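Local coordinates for SUMO-1 cysteine protease S273R (African swine fever virus pig/Kenya/KEN-50/1950, PDB 6LJ9), which is a viral cysteine protease that probably matures the pp220 and pp62 polyprotein precursors into core-shell proteins and dampens host innate immunity, at residues B[159-172]-B[184-197]. Sequence-based numbering, arbitrary orientation.
Sequences TDFSTGTGKHWVAI and EYFNSAGNSPPGPV
Ala-171 and Phe-186 form an antiparallel hydrogen-bonded pair: Phe-186 N reaches Ala-171 O at 2.9 Å, nearly straight at 172°, and the return bond runs from Ala-171 N to Phe-186 O at 3.1 Å. These bonds tie strands 169-175 and 181-186 into a beta hairpin within the central sheet. On the face carrying Ile-172 and Tyr-185, packing is tight. With Val-170 CG1 turned beside the backbone N (chi1 -61°), CG2 falls between that N and the carbonyl carbon and lies 3.5 Å from Tyr-185 CE2, while Ile-172 CG1 meets CD2 of the same ring; Pro-193 CB covers one face of that ring. Beyond the paired residues, His-168 NE2 donates to Asn-187 OD1 (3.0 Å, 157°), the oxygen lying near the imidazole plane. Ala-189 N reaches Asn-187 OD1 from the opposite face of the amide at 2.9 Å, closing an Asx turn that fixes the amide's rotation. With Cys-232 beside the imidazole, this fits the Cys-His-Asn catalytic triad inferred for this Ulp1-like protease. By contrast, the partly exposed side is loose: the poorly ordered Phe-161 crosses Pro-194 at about a right angle, CZ to CG 4.1 Å, and its CE1 comes no nearer to Pro-196 CG than 4.5 Å.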
# COMPACT_ATOMS: atom_id res chain seq x y z
N THR B 159 -18.88 13.66 18.72
CA THR B 159 -18.59 14.29 20.00
C THR B 159 -19.84 14.77 20.72
O THR B 159 -19.73 15.56 21.66
CB THR B 159 -17.64 15.47 19.80
OG1 THR B 159 -18.24 16.44 18.92
CG2 THR B 159 -16.32 15.00 19.21
N ASP B 160 -21.02 14.30 20.31
CA ASP B 160 -22.26 14.75 20.93
C ASP B 160 -22.39 14.26 22.37
O ASP B 160 -23.17 14.84 23.14
CB ASP B 160 -23.46 14.28 20.11
CG ASP B 160 -24.73 15.05 20.43
OD1 ASP B 160 -24.64 16.08 21.13
OD2 ASP B 160 -25.81 14.63 19.97
N PHE B 161 -21.65 13.22 22.76
CA PHE B 161 -21.70 12.76 24.15
C PHE B 161 -21.19 13.85 25.09
O PHE B 161 -21.79 14.09 26.15
CB PHE B 161 -20.90 11.47 24.31
CG PHE B 161 -19.44 11.60 23.98
CD1 PHE B 161 -18.50 11.84 24.98
CD2 PHE B 161 -18.99 11.46 22.68
CE1 PHE B 161 -17.16 11.96 24.67
CE2 PHE B 161 -17.65 11.57 22.37
CZ PHE B 161 -16.73 11.82 23.37
N SER B 162 -20.10 14.51 24.73
CA SER B 162 -19.71 15.73 25.42
C SER B 162 -20.67 16.85 25.02
O SER B 162 -21.07 16.94 23.85
CB SER B 162 -18.27 16.11 25.09
OG SER B 162 -17.81 17.16 25.92
N THR B 163 -21.04 17.69 25.98
CA THR B 163 -22.13 18.63 25.77
C THR B 163 -21.85 19.54 24.58
O THR B 163 -20.74 20.04 24.41
CB THR B 163 -22.37 19.46 27.04
OG1 THR B 163 -23.46 20.37 26.82
CG2 THR B 163 -21.12 20.24 27.44
N GLY B 164 -22.86 19.72 23.74
CA GLY B 164 -22.72 20.51 22.53
C GLY B 164 -24.05 20.62 21.82
O GLY B 164 -25.05 20.03 22.24
N THR B 165 -24.04 21.39 20.73
CA THR B 165 -25.27 21.62 19.98
C THR B 165 -25.86 20.33 19.44
O THR B 165 -27.08 20.18 19.35
CB THR B 165 -25.02 22.61 18.84
OG1 THR B 165 -23.89 22.17 18.07
CG2 THR B 165 -24.75 24.00 19.39
N GLY B 166 -25.01 19.37 19.07
CA GLY B 166 -25.49 18.10 18.56
C GLY B 166 -24.43 17.27 17.87
O GLY B 166 -23.30 17.16 18.36
N LYS B 167 -24.79 16.68 16.74
CA LYS B 167 -23.88 15.81 16.01
C LYS B 167 -22.70 16.61 15.46
O LYS B 167 -22.88 17.59 14.74
CB LYS B 167 -24.62 15.12 14.87
CG LYS B 167 -23.72 14.42 13.87
CD LYS B 167 -24.52 13.88 12.69
CE LYS B 167 -25.52 12.83 13.14
NZ LYS B 167 -26.29 12.27 12.00
N HIS B 168 -21.48 16.17 15.81
CA HIS B 168 -20.26 16.78 15.30
C HIS B 168 -19.24 15.68 15.10
O HIS B 168 -18.77 15.08 16.08
CB HIS B 168 -19.73 17.85 16.26
CG HIS B 168 -18.56 18.62 15.71
ND1 HIS B 168 -18.71 19.68 14.85
CD2 HIS B 168 -17.23 18.47 15.90
CE1 HIS B 168 -17.51 20.16 14.53
NE2 HIS B 168 -16.60 19.44 15.15
N TRP B 169 -18.89 15.40 13.85
CA TRP B 169 -17.95 14.34 13.54
C TRP B 169 -16.52 14.84 13.64
O TRP B 169 -16.19 15.93 13.17
CB TRP B 169 -18.20 13.79 12.13
CG TRP B 169 -19.57 13.21 11.94
CD1 TRP B 169 -20.62 13.78 11.29
CD2 TRP B 169 -20.03 11.94 12.40
NE1 TRP B 169 -21.71 12.94 11.31
CE2 TRP B 169 -21.37 11.80 11.99
CE3 TRP B 169 -19.44 10.89 13.13
CZ2 TRP B 169 -22.14 10.67 12.28
CZ3 TRP B 169 -20.20 9.77 13.41
CH2 TRP B 169 -21.53 9.67 12.99
N VAL B 170 -15.66 14.03 14.26
CA VAL B 170 -14.23 14.27 14.29
C VAL B 170 -13.53 12.97 13.89
O VAL B 170 -14.09 11.88 14.00
CB VAL B 170 -13.73 14.75 15.67
CG1 VAL B 170 -14.39 16.06 16.06
CG2 VAL B 170 -13.98 13.69 16.73
N ALA B 171 -12.30 13.11 13.42
CA ALA B 171 -11.54 11.98 12.90
C ALA B 171 -10.40 11.61 13.85
O ALA B 171 -9.84 12.46 14.54
CB ALA B 171 -10.97 12.30 11.52
N ILE B 172 -10.07 10.32 13.87
CA ILE B 172 -8.92 9.79 14.60
C ILE B 172 -8.12 8.93 13.63
O ILE B 172 -8.67 8.01 13.02
CB ILE B 172 -9.33 8.98 15.84
CG1 ILE B 172 -9.77 9.91 16.97
CG2 ILE B 172 -8.19 8.08 16.29
CD1 ILE B 172 -9.88 9.24 18.33
N GLU B 184 -3.46 10.72 15.97
CA GLU B 184 -3.93 12.03 15.54
C GLU B 184 -5.42 12.19 15.82
O GLU B 184 -6.21 11.27 15.57
CB GLU B 184 -3.65 12.24 14.05
CG GLU B 184 -2.21 11.93 13.67
CD GLU B 184 -2.02 11.82 12.17
OE1 GLU B 184 -2.93 12.22 11.42
OE2 GLU B 184 -0.96 11.31 11.74
N TYR B 185 -5.79 13.36 16.33
CA TYR B 185 -7.18 13.75 16.54
C TYR B 185 -7.43 15.03 15.77
O TYR B 185 -6.82 16.06 16.06
CB TYR B 185 -7.48 13.93 18.03
CG TYR B 185 -8.85 14.52 18.32
CD1 TYR B 185 -9.03 15.90 18.40
CD2 TYR B 185 -9.95 13.71 18.54
CE1 TYR B 185 -10.27 16.45 18.67
CE2 TYR B 185 -11.20 14.25 18.81
CZ TYR B 185 -11.35 15.62 18.88
OH TYR B 185 -12.58 16.17 19.15
N PHE B 186 -8.33 14.98 14.79
CA PHE B 186 -8.64 16.12 13.94
C PHE B 186 -10.06 16.60 14.23
O PHE B 186 -11.01 15.83 14.10
CB PHE B 186 -8.48 15.78 12.46
CG PHE B 186 -8.93 16.87 11.54
CD1 PHE B 186 -8.22 18.06 11.45
CD2 PHE B 186 -10.07 16.72 10.76
CE1 PHE B 186 -8.64 19.07 10.60
CE2 PHE B 186 -10.49 17.72 9.91
CZ PHE B 186 -9.78 18.90 9.83
N ASN B 187 -10.18 17.87 14.63
CA ASN B 187 -11.47 18.53 14.83
C ASN B 187 -11.51 19.73 13.89
O ASN B 187 -10.73 20.67 14.06
CB ASN B 187 -11.66 18.95 16.28
CG ASN B 187 -13.09 19.39 16.59
OD1 ASN B 187 -13.76 19.98 15.75
ND2 ASN B 187 -13.54 19.10 17.80
N SER B 188 -12.42 19.69 12.91
CA SER B 188 -12.50 20.78 11.94
C SER B 188 -12.91 22.10 12.58
O SER B 188 -12.67 23.16 12.00
CB SER B 188 -13.49 20.42 10.83
OG SER B 188 -14.79 20.21 11.36
N ALA B 189 -13.52 22.06 13.77
CA ALA B 189 -13.92 23.29 14.44
C ALA B 189 -12.80 23.90 15.26
O ALA B 189 -12.86 25.09 15.58
CB ALA B 189 -15.14 23.04 15.33
N GLY B 190 -11.77 23.12 15.59
CA GLY B 190 -10.65 23.63 16.36
C GLY B 190 -10.77 23.48 17.86
O GLY B 190 -10.13 24.24 18.59
N ASN B 191 -11.57 22.53 18.34
CA ASN B 191 -11.78 22.33 19.76
C ASN B 191 -10.98 21.12 20.25
O ASN B 191 -10.87 20.11 19.55
CB ASN B 191 -13.26 22.13 20.07
CG ASN B 191 -14.08 23.37 19.78
OD1 ASN B 191 -13.67 24.49 20.07
ND2 ASN B 191 -15.26 23.18 19.19
N SER B 192 -10.43 21.24 21.46
CA SER B 192 -9.57 20.21 22.02
C SER B 192 -10.34 18.90 22.19
O SER B 192 -11.57 18.89 22.28
CB SER B 192 -9.01 20.68 23.36
OG SER B 192 -8.25 21.87 23.21
N PRO B 193 -9.63 17.76 22.24
CA PRO B 193 -10.32 16.48 22.38
C PRO B 193 -10.94 16.36 23.76
O PRO B 193 -10.40 16.88 24.75
CB PRO B 193 -9.19 15.45 22.18
CG PRO B 193 -8.04 16.20 21.62
CD PRO B 193 -8.17 17.59 22.11
N PRO B 194 -12.08 15.68 23.87
CA PRO B 194 -12.63 15.40 25.20
C PRO B 194 -11.71 14.49 25.99
O PRO B 194 -10.86 13.78 25.45
CB PRO B 194 -13.97 14.70 24.89
CG PRO B 194 -14.30 15.11 23.49
CD PRO B 194 -12.98 15.24 22.79
N GLY B 195 -11.87 14.54 27.31
CA GLY B 195 -11.10 13.73 28.23
C GLY B 195 -11.02 12.26 27.86
O GLY B 195 -9.93 11.69 27.79
N PRO B 196 -12.17 11.62 27.63
CA PRO B 196 -12.14 10.21 27.21
C PRO B 196 -11.32 9.97 25.96
O PRO B 196 -10.67 8.93 25.85
CB PRO B 196 -13.62 9.88 27.01
CG PRO B 196 -14.33 10.78 27.96
CD PRO B 196 -13.54 12.06 27.97
N VAL B 197 -11.33 10.90 25.00
CA VAL B 197 -10.50 10.74 23.81
C VAL B 197 -9.03 10.79 24.19
O VAL B 197 -8.21 10.03 23.65
CB VAL B 197 -10.86 11.81 22.76
CG1 VAL B 197 -9.93 11.71 21.56
CG2 VAL B 197 -12.31 11.65 22.32